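Local coordinates for uncharacterized metalloprotein (Deinococcus radiodurans, PDB 3GG7) that binds manganese and probably acts as a metal-dependent hydrolase on ester bonds, as expected for a TatD-type enzyme, at residues A[35-43]-A[53-61]; A[186-194]-A[233-241]. All coordinates share one frame; numbering follows the deposited sequence.

Contact 1 of 2, residues A[35-43]-A[53-61]. With SO4 (sulfate ion), chain C.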
loop_
_atom_site.group_PDB
_atom_site.type_symbol
_atom_site.label_atom_id
_atom_site.label_comp_id
_atom_site.label_asym_id
_atom_site.label_seq_id
_atom_site.Cartn_x
_atom_site.Cartn_y
_atom_site.Cartn_z
ATOM N N THR A 35 -3.871 9.109 -5.176
ATOM C CA THR A 35 -3.419 8.770 -6.509
ATOM C C THR A 35 -2.695 9.905 -7.204
ATOM O O THR A 35 -2.001 9.677 -8.206
ATOM C CB THR A 35 -4.601 8.311 -7.380
ATOM O OG1 THR A 35 -5.525 9.359 -7.492
ATOM C CG2 THR A 35 -5.291 7.049 -6.762
ATOM N N THR A 36 -2.837 11.119 -6.677
ATOM C CA THR A 36 -2.056 12.279 -7.137
ATOM C C THR A 36 -1.814 13.136 -5.896
ATOM O O THR A 36 -2.690 13.220 -5.024
ATOM C CB THR A 36 -2.790 13.131 -8.219
ATOM O OG1 THR A 36 -2.192 14.432 -8.246
ATOM C CG2 THR A 36 -4.269 13.300 -7.941
ATOM N N PRO A 37 -0.637 13.785 -5.817
ATOM C CA PRO A 37 -0.405 14.620 -4.641
ATOM C C PRO A 37 -1.366 15.799 -4.556
ATOM O O PRO A 37 -1.548 16.360 -3.461
ATOM C CB PRO A 37 1.062 15.064 -4.792
ATOM C CG PRO A 37 1.334 14.918 -6.231
ATOM C CD PRO A 37 0.529 13.767 -6.731
ATOM N N ALA A 38 -1.950 16.194 -5.682
ATOM C CA ALA A 38 -2.955 17.259 -5.675
ATOM C C ALA A 38 -4.182 16.912 -4.844
ATOM O O ALA A 38 -4.913 17.803 -4.433
ATOM C CB ALA A 38 -3.359 17.603 -7.113
ATOM N N ALA A 39 -4.413 15.618 -4.628
ATOM C CA ALA A 39 -5.558 15.136 -3.845
ATOM C C ALA A 39 -5.353 15.255 -2.335
ATOM O O ALA A 39 -6.267 15.007 -1.569
ATOM C CB ALA A 39 -5.886 13.681 -4.220
ATOM N N TRP A 40 -4.168 15.676 -1.907
ATOM C CA TRP A 40 -3.804 15.630 -0.484
ATOM C C TRP A 40 -4.806 16.363 0.418
ATOM O O TRP A 40 -5.288 15.807 1.397
ATOM C CB TRP A 40 -2.358 16.173 -0.318
ATOM C CG TRP A 40 -1.929 16.191 1.087
ATOM C CD1 TRP A 40 -1.708 17.299 1.858
ATOM C CD2 TRP A 40 -1.704 15.069 1.932
ATOM N NE1 TRP A 40 -1.336 16.937 3.120
ATOM C CE2 TRP A 40 -1.332 15.568 3.201
ATOM C CE3 TRP A 40 -1.781 13.681 1.744
ATOM C CZ2 TRP A 40 -1.049 14.730 4.272
ATOM C CZ3 TRP A 40 -1.455 12.850 2.808
ATOM C CH2 TRP A 40 -1.128 13.369 4.050
ATOM N N ARG A 41 -5.119 17.615 0.121
ATOM C CA ARG A 41 -5.921 18.388 1.063
ATOM C C ARG A 41 -7.313 17.763 1.206
ATOM O O ARG A 41 -7.826 17.597 2.290
ATOM C CB ARG A 41 -6.042 19.842 0.630
ATOM C CG ARG A 41 -4.822 20.652 0.908
ATOM C CD ARG A 41 -4.835 21.327 2.267
ATOM N NE ARG A 41 -3.523 21.925 2.465
ATOM C CZ ARG A 41 -2.520 21.367 3.150
ATOM N NH1 ARG A 41 -2.697 20.260 3.849
ATOM N NH2 ARG A 41 -1.342 21.957 3.177
ATOM N N GLY A 42 -7.914 17.396 0.071
ATOM C CA GLY A 42 -9.242 16.851 0.080
ATOM C C GLY A 42 -9.313 15.496 0.765
ATOM O O GLY A 42 -10.245 15.182 1.516
ATOM N N THR A 43 -8.349 14.644 0.496
ATOM C CA THR A 43 -8.348 13.322 1.091
ATOM C C THR A 43 -7.927 13.353 2.555
ATOM O O THR A 43 -8.547 12.690 3.385
ATOM C CB THR A 43 -7.472 12.399 0.259
ATOM O OG1 THR A 43 -8.003 12.381 -1.063
ATOM C CG2 THR A 43 -7.476 11.002 0.845
ATOM N N VAL A 53 -7.854 6.952 10.671
ATOM C CA VAL A 53 -7.653 7.210 9.247
ATOM C C VAL A 53 -6.277 7.867 9.080
ATOM O O VAL A 53 -6.082 9.010 9.491
ATOM C CB VAL A 53 -8.743 8.157 8.685
ATOM C CG1 VAL A 53 -8.463 8.464 7.212
ATOM C CG2 VAL A 53 -10.155 7.525 8.838
ATOM N N TRP A 54 -5.328 7.131 8.507
ATOM C CA TRP A 54 -3.944 7.584 8.341
ATOM C C TRP A 54 -3.725 7.818 6.856
ATOM O O TRP A 54 -3.728 6.873 6.052
ATOM C CB TRP A 54 -2.990 6.490 8.832
ATOM C CG TRP A 54 -3.142 6.089 10.280
ATOM C CD1 TRP A 54 -3.981 6.633 11.224
ATOM C CD2 TRP A 54 -2.390 5.065 10.963
ATOM N NE1 TRP A 54 -3.789 6.006 12.433
ATOM C CE2 TRP A 54 -2.828 5.039 12.296
ATOM C CE3 TRP A 54 -1.393 4.168 10.559
ATOM C CZ2 TRP A 54 -2.317 4.140 13.239
ATOM C CZ3 TRP A 54 -0.877 3.296 11.497
ATOM C CH2 TRP A 54 -1.342 3.298 12.831
ATOM N N THR A 55 -3.517 9.071 6.477
ATOM C CA THR A 55 -3.519 9.446 5.063
ATOM C C THR A 55 -2.083 9.451 4.498
ATOM O O THR A 55 -1.127 9.964 5.135
ATOM C CB THR A 55 -4.166 10.820 4.862
ATOM O OG1 THR A 55 -5.377 10.927 5.627
ATOM C CG2 THR A 55 -4.467 11.087 3.374
ATOM N N ALA A 56 -1.943 8.868 3.303
ATOM C CA ALA A 56 -0.657 8.736 2.591
ATOM C C ALA A 56 -0.699 9.617 1.320
ATOM O O ALA A 56 -1.771 9.813 0.713
ATOM C CB ALA A 56 -0.387 7.273 2.235
ATOM N N LEU A 57 0.464 10.178 0.980
ATOM C CA LEU A 57 0.678 11.114 -0.106
ATOM C C LEU A 57 1.264 10.313 -1.268
ATOM O O LEU A 57 2.354 9.733 -1.165
ATOM C CB LEU A 57 1.635 12.210 0.335
ATOM C CG LEU A 57 1.991 13.231 -0.716
ATOM C CD1 LEU A 57 0.802 14.107 -1.008
ATOM C CD2 LEU A 57 3.157 14.092 -0.160
ATOM N N GLY A 58 0.550 10.283 -2.393
ATOM C CA GLY A 58 0.879 9.366 -3.480
ATOM C C GLY A 58 0.932 9.996 -4.849
ATOM O O GLY A 58 0.678 11.196 -5.029
ATOM N N PHE A 59 1.304 9.162 -5.816
ATOM C CA PHE A 59 1.227 9.498 -7.237
ATOM C C PHE A 59 1.240 8.163 -7.988
ATOM O O PHE A 59 2.268 7.508 -8.116
ATOM C CB PHE A 59 2.409 10.349 -7.672
ATOM C CG PHE A 59 2.129 11.253 -8.839
ATOM C CD1 PHE A 59 1.085 11.018 -9.730
ATOM C CD2 PHE A 59 2.937 12.321 -9.066
ATOM C CE1 PHE A 59 0.862 11.877 -10.806
ATOM C CE2 PHE A 59 2.702 13.190 -10.130
ATOM C CZ PHE A 59 1.669 12.955 -11.000
ATOM N N HIS A 60 0.063 7.719 -8.364
ATOM C CA HIS A 60 -0.143 6.351 -8.863
ATOM C C HIS A 60 0.420 6.242 -10.276
ATOM O O HIS A 60 0.206 7.130 -11.112
ATOM C CB HIS A 60 -1.638 6.072 -8.843
ATOM C CG HIS A 60 -2.008 4.644 -9.066
ATOM N ND1 HIS A 60 -1.782 4.001 -10.266
ATOM C CD2 HIS A 60 -2.637 3.751 -8.266
ATOM C CE1 HIS A 60 -2.259 2.768 -10.192
ATOM N NE2 HIS A 60 -2.767 2.584 -8.983
ATOM N N PRO A 61 1.123 5.156 -10.575
ATOM C CA PRO A 61 1.754 5.073 -11.899
ATOM C C PRO A 61 0.773 5.193 -13.066
ATOM O O PRO A 61 1.157 5.652 -14.136
ATOM C CB PRO A 61 2.467 3.714 -11.873
ATOM C CG PRO A 61 1.918 2.997 -10.711
ATOM C CD PRO A 61 1.502 4.020 -9.719
HETATM S S SO4 C . -2.213 24.407 0.082
HETATM O O1 SO4 C . -1.292 24.061 1.155
HETATM O O2 SO4 C . -3.579 24.023 0.449
HETATM O O3 SO4 C . -2.188 25.862 -0.144
HETATM O O4 SO4 C . -1.756 23.711 -1.120
HETATM O O HOH W 1 -7.765 10.124 4.340
#
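Trp40 reaches across from segment 35-43 onto the backbone and side chains of Thr55 to Leu57. Its CB already touches CD1 of Leu57, and with CG anti to the backbone N (chi1 179°) the indole is carried on toward segment 53-61. CG, CD2 and CE3 run past that same methyl, the closest of them being CE3 at 3.8 Å from Leu57 CD1, and the two side chains meet at about a right angle. Farther out, CZ3 lies 3.5 Å from Thr55 CG2 and has the carbonyl carbon of Ala56 at the ring edge, while CH2 comes to 3.6 Å from Thr55 O, which lies in the ring plane. Glu80 takes the indole N-H at NE1. Replacing the indole by an alanine is likely to open a gap beside Leu57 CD1 and Thr55 CG2 and to leave Glu80 without its indole donor.

Helix and strand belong to the beta-alpha-beta unit 29-32, 40-44, 53-55 of a TIM-barrel-like fold. Pro37 puts CD over one face of the Phe59 ring, 3.9 Å from its centroid, a CH-pi contact; the Phe59 ring also touches Val105 and Ile109 of helix 99-115. Thr35 O receives the nearly straight bond from His60 N (2.8 Å, 172°), whose donor sits above the carbonyl plane. The His60 side chain lies about 5 Å from the manganese, its ND1 bonded to Glu62 N and its ring against that of His124, a predicted metal ligand. Exposed Arg41 holds the sulfate edge-on through NE and NH2, with Arg76 and Tyr77 as further partners. A water joins Thr43 O to Thr55 OG1.

Contact 2 of 2, residues A[186-194]-A[233-241]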
loop_
_atom_site.group_PDB
_atom_site.type_symbol
_atom_site.label_atom_id
_atom_site.label_comp_id
_atom_site.label_asym_id
_atom_site.label_seq_id
_atom_site.Cartn_x
_atom_site.Cartn_y
_atom_site.Cartn_z
ATOM N N MET A 186 7.035 -15.294 3.024
ATOM C CA MET A 186 7.177 -14.008 3.691
ATOM C C MET A 186 7.426 -14.201 5.185
ATOM O O MET A 186 6.736 -15.002 5.824
ATOM C CB MET A 186 5.883 -13.187 3.510
ATOM C CG MET A 186 5.540 -12.801 2.079
ATOM S SD MET A 186 3.923 -11.930 1.962
ATOM C CE MET A 186 3.780 -11.731 0.205
ATOM N N PRO A 187 8.399 -13.459 5.757
ATOM C CA PRO A 187 8.522 -13.469 7.206
ATOM C C PRO A 187 7.240 -12.914 7.829
ATOM O O PRO A 187 6.730 -11.866 7.387
ATOM C CB PRO A 187 9.731 -12.568 7.489
ATOM C CG PRO A 187 10.094 -11.966 6.201
ATOM C CD PRO A 187 9.388 -12.588 5.109
ATOM N N ARG A 188 6.713 -13.602 8.836
ATOM C CA ARG A 188 5.424 -13.206 9.408
ATOM C C ARG A 188 5.488 -11.856 10.075
ATOM O O ARG A 188 4.448 -11.202 10.188
ATOM C CB ARG A 188 4.903 -14.248 10.407
ATOM C CG ARG A 188 4.539 -15.549 9.744
ATOM C CD ARG A 188 3.881 -16.506 10.702
ATOM N NE ARG A 188 3.656 -17.813 10.089
ATOM C CZ ARG A 188 3.170 -18.865 10.744
ATOM N NH1 ARG A 188 2.869 -18.783 12.042
ATOM N NH2 ARG A 188 2.977 -20.006 10.096
ATOM N N ASP A 189 6.675 -11.441 10.516
ATOM C CA ASP A 189 6.857 -10.136 11.168
ATOM C C ASP A 189 6.935 -8.958 10.179
ATOM O O ASP A 189 7.161 -7.822 10.601
ATOM C CB ASP A 189 8.035 -10.145 12.183
ATOM C CG ASP A 189 9.367 -10.513 11.580
ATOM O OD1 ASP A 189 9.471 -10.673 10.348
ATOM O OD2 ASP A 189 10.349 -10.613 12.369
ATOM N N ARG A 190 6.719 -9.238 8.888
ATOM C CA ARG A 190 6.662 -8.174 7.864
ATOM C C ARG A 190 5.384 -8.228 7.024
ATOM O O ARG A 190 5.315 -7.608 5.946
ATOM C CB ARG A 190 7.888 -8.257 6.965
ATOM C CG ARG A 190 9.171 -7.734 7.642
ATOM C CD ARG A 190 10.302 -7.517 6.644
ATOM N NE ARG A 190 11.296 -8.572 6.706
ATOM C CZ ARG A 190 12.209 -8.796 5.769
ATOM N NH1 ARG A 190 12.275 -8.028 4.671
ATOM N NH2 ARG A 190 13.075 -9.792 5.942
ATOM N N VAL A 191 4.363 -8.917 7.524
ATOM C CA VAL A 191 3.085 -9.070 6.841
ATOM C C VAL A 191 2.019 -8.147 7.440
ATOM O O VAL A 191 1.795 -8.126 8.647
ATOM C CB VAL A 191 2.632 -10.531 6.827
ATOM C CG1 VAL A 191 1.259 -10.698 6.177
ATOM C CG2 VAL A 191 3.657 -11.334 6.037
ATOM N N LEU A 192 1.408 -7.351 6.561
ATOM C CA LEU A 192 0.279 -6.484 6.901
ATOM C C LEU A 192 -0.885 -6.933 6.043
ATOM O O LEU A 192 -0.710 -7.605 5.023
ATOM C CB LEU A 192 0.634 -5.013 6.576
ATOM C CG LEU A 192 1.907 -4.496 7.234
ATOM C CD1 LEU A 192 2.265 -3.141 6.685
ATOM C CD2 LEU A 192 1.790 -4.483 8.773
ATOM N N THR A 193 -2.087 -6.526 6.432
ATOM C CA THR A 193 -3.306 -6.852 5.709
ATOM C C THR A 193 -3.829 -5.598 4.989
ATOM O O THR A 193 -3.663 -4.509 5.491
ATOM C CB THR A 193 -4.378 -7.403 6.671
ATOM O OG1 THR A 193 -4.475 -6.574 7.829
ATOM C CG2 THR A 193 -4.033 -8.837 7.136
ATOM N N GLU A 194 -4.483 -5.780 3.846
ATOM C CA GLU A 194 -5.084 -4.671 3.067
ATOM C C GLU A 194 -6.325 -5.155 2.335
ATOM O O GLU A 194 -6.551 -6.368 2.256
ATOM C CB GLU A 194 -4.087 -4.134 2.026
ATOM C CG GLU A 194 -3.747 -5.125 0.888
ATOM C CD GLU A 194 -3.001 -4.471 -0.292
ATOM O OE1 GLU A 194 -1.978 -3.800 -0.061
ATOM O OE2 GLU A 194 -3.479 -4.606 -1.440
ATOM N N ILE A 233 -0.524 -10.310 15.652
ATOM C CA ILE A 233 0.719 -10.236 14.881
ATOM C C ILE A 233 0.725 -9.030 13.924
ATOM O O ILE A 233 1.688 -8.266 13.900
ATOM C CB ILE A 233 0.955 -11.541 14.132
ATOM C CG1 ILE A 233 1.421 -12.601 15.123
ATOM C CG2 ILE A 233 2.005 -11.379 13.022
ATOM C CD1 ILE A 233 1.272 -14.000 14.600
ATOM N N VAL A 234 -0.361 -8.844 13.190
ATOM C CA VAL A 234 -0.493 -7.683 12.301
ATOM C C VAL A 234 -0.429 -6.350 13.075
ATOM O O VAL A 234 0.285 -5.441 12.664
ATOM C CB VAL A 234 -1.739 -7.785 11.416
ATOM C CG1 VAL A 234 -1.906 -6.519 10.563
ATOM C CG2 VAL A 234 -1.650 -9.035 10.528
ATOM N N LYS A 235 -1.083 -6.250 14.240
ATOM C CA LYS A 235 -0.942 -5.045 15.073
ATOM C C LYS A 235 0.486 -4.831 15.573
ATOM O O LYS A 235 0.989 -3.716 15.577
ATOM C CB LYS A 235 -1.856 -5.116 16.298
ATOM C CG LYS A 235 -3.307 -4.889 16.010
ATOM C CD LYS A 235 -3.661 -3.439 16.317
ATOM C CE LYS A 235 -5.086 -3.136 16.001
ATOM N NZ LYS A 235 -5.399 -1.699 16.330
ATOM N N GLU A 236 1.128 -5.917 16.018
ATOM C CA GLU A 236 2.520 -5.844 16.439
ATOM C C GLU A 236 3.384 -5.368 15.277
ATOM O O GLU A 236 4.334 -4.593 15.471
ATOM C CB GLU A 236 3.061 -7.199 16.926
ATOM C CG GLU A 236 2.454 -7.714 18.202
ATOM C CD GLU A 236 2.820 -9.156 18.502
ATOM O OE1 GLU A 236 3.426 -9.853 17.636
ATOM O OE2 GLU A 236 2.487 -9.609 19.617
ATOM N N ASN A 237 3.071 -5.865 14.080
ATOM C CA ASN A 237 3.839 -5.500 12.901
ATOM C C ASN A 237 3.673 -4.020 12.560
ATOM O O ASN A 237 4.655 -3.357 12.250
ATOM C CB ASN A 237 3.454 -6.369 11.712
ATOM C CG ASN A 237 3.877 -7.827 11.873
ATOM O OD1 ASN A 237 4.651 -8.183 12.790
ATOM N ND2 ASN A 237 3.377 -8.667 10.984
ATOM N N VAL A 238 2.448 -3.492 12.674
ATOM C CA VAL A 238 2.241 -2.057 12.452
ATOM C C VAL A 238 3.021 -1.241 13.478
ATOM O O VAL A 238 3.667 -0.257 13.125
ATOM C CB VAL A 238 0.743 -1.672 12.431
ATOM C CG1 VAL A 238 0.555 -0.128 12.382
ATOM C CG2 VAL A 238 0.059 -2.312 11.245
ATOM N N SER A 239 3.009 -1.648 14.759
ATOM C CA SER A 239 3.807 -0.949 15.760
ATOM C C SER A 239 5.279 -0.921 15.393
ATOM O O SER A 239 5.930 0.133 15.490
ATOM C CB SER A 239 3.648 -1.560 17.158
ATOM O OG SER A 239 2.284 -1.729 17.484
ATOM N N ARG A 240 5.821 -2.065 14.962
ATOM C CA ARG A 240 7.229 -2.152 14.613
ATOM C C ARG A 240 7.553 -1.316 13.379
ATOM O O ARG A 240 8.557 -0.632 13.324
ATOM C CB ARG A 240 7.614 -3.609 14.386
ATOM C CG ARG A 240 9.077 -3.809 14.104
ATOM C CD ARG A 240 9.515 -5.276 14.293
ATOM N NE ARG A 240 9.286 -6.096 13.110
ATOM C CZ ARG A 240 10.014 -6.048 11.994
ATOM N NH1 ARG A 240 11.037 -5.203 11.875
ATOM N NH2 ARG A 240 9.728 -6.858 10.986
ATOM N N LEU A 241 6.643 -1.355 12.407
ATOM C CA LEU A 241 6.751 -0.541 11.197
ATOM C C LEU A 241 6.862 0.936 11.520
ATOM O O LEU A 241 7.726 1.636 10.994
ATOM C CB LEU A 241 5.520 -0.764 10.299
ATOM C CG LEU A 241 5.423 0.095 9.037
ATOM C CD1 LEU A 241 6.464 -0.385 7.994
ATOM C CD2 LEU A 241 4.006 0.076 8.490
#
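Asn237 projects from helix 233-241 and spends both hydrogens of its amide on the turn before strand 191-193 and on the first residue of that strand. ND2 lies 2.9 Å from Arg188 O, in the carbonyl plane and on a lone pair, and 2.9 Å from Val191 O, a straighter bond (163°) that stays close to the plane of the amide. Two bonds to carbonyls three residues apart fix the amide's rotation. CG stands anti to the carbonyl carbon (chi1 -68°), which turns the group off the helix toward the turn.

One turn later, Arg240 NH2 donates to Asp189 O over 2.8 Å, coming from above the carbonyl plane. The same nitrogen has CG of Arg190 at the guanidinium edge, and the Asp189 carboxylate makes a long salt bridge to it, OD1 to NH2 at 3.9 Å.

Beneath these polar groups, Leu192 sends CD2 to Val238 CG2 at 3.7 Å and CD1 toward Leu241 CD2, crossing both side chains at about a right angle. Val234 packs CG1 against Thr193 OG1, whose hydrogen bond goes to Ile4 O.

Farther out, Phe6 touches both Leu192 and Leu241, while Trp166 lies against Arg190, Arg240 and Leu241. Backbone bonds to Phe167 and Val169 hold one edge of the strand; on the other, Thr193 bonds to Phe6 of strand 4-8, closing the barrel. The axis of 233-241 crosses that of 191-193 at -110°. The helix side chains donate to three main-chain carbonyls, so these bonds follow the backbone's path and need no particular side chain at Arg188, Asp189 or Val191, whereas the long charge pair probably adds little.

From the N terminus, contact 1 comes first: it closes a short loop within one beta-alpha-beta unit, bringing residues 53-61 back to 35-43 after only nine intervening residues. The chain then runs through strands 83-88 to 166-169 and their helices before contact 2 opens, where 233-241 returns to 186-194 across 38 residues. The two loops are in series, neither nested nor crossed, and their centres lie 23 Å apart on opposite sides of the chain's centre. Contact 1 lies at the third strand of the barrel and contact 2 at its last, which closes on strand 4-8. They still meet, since Trp54 CZ3 packs 3.8 Å from Val238 CG1, bringing strand 53-55 against the C-terminal helix.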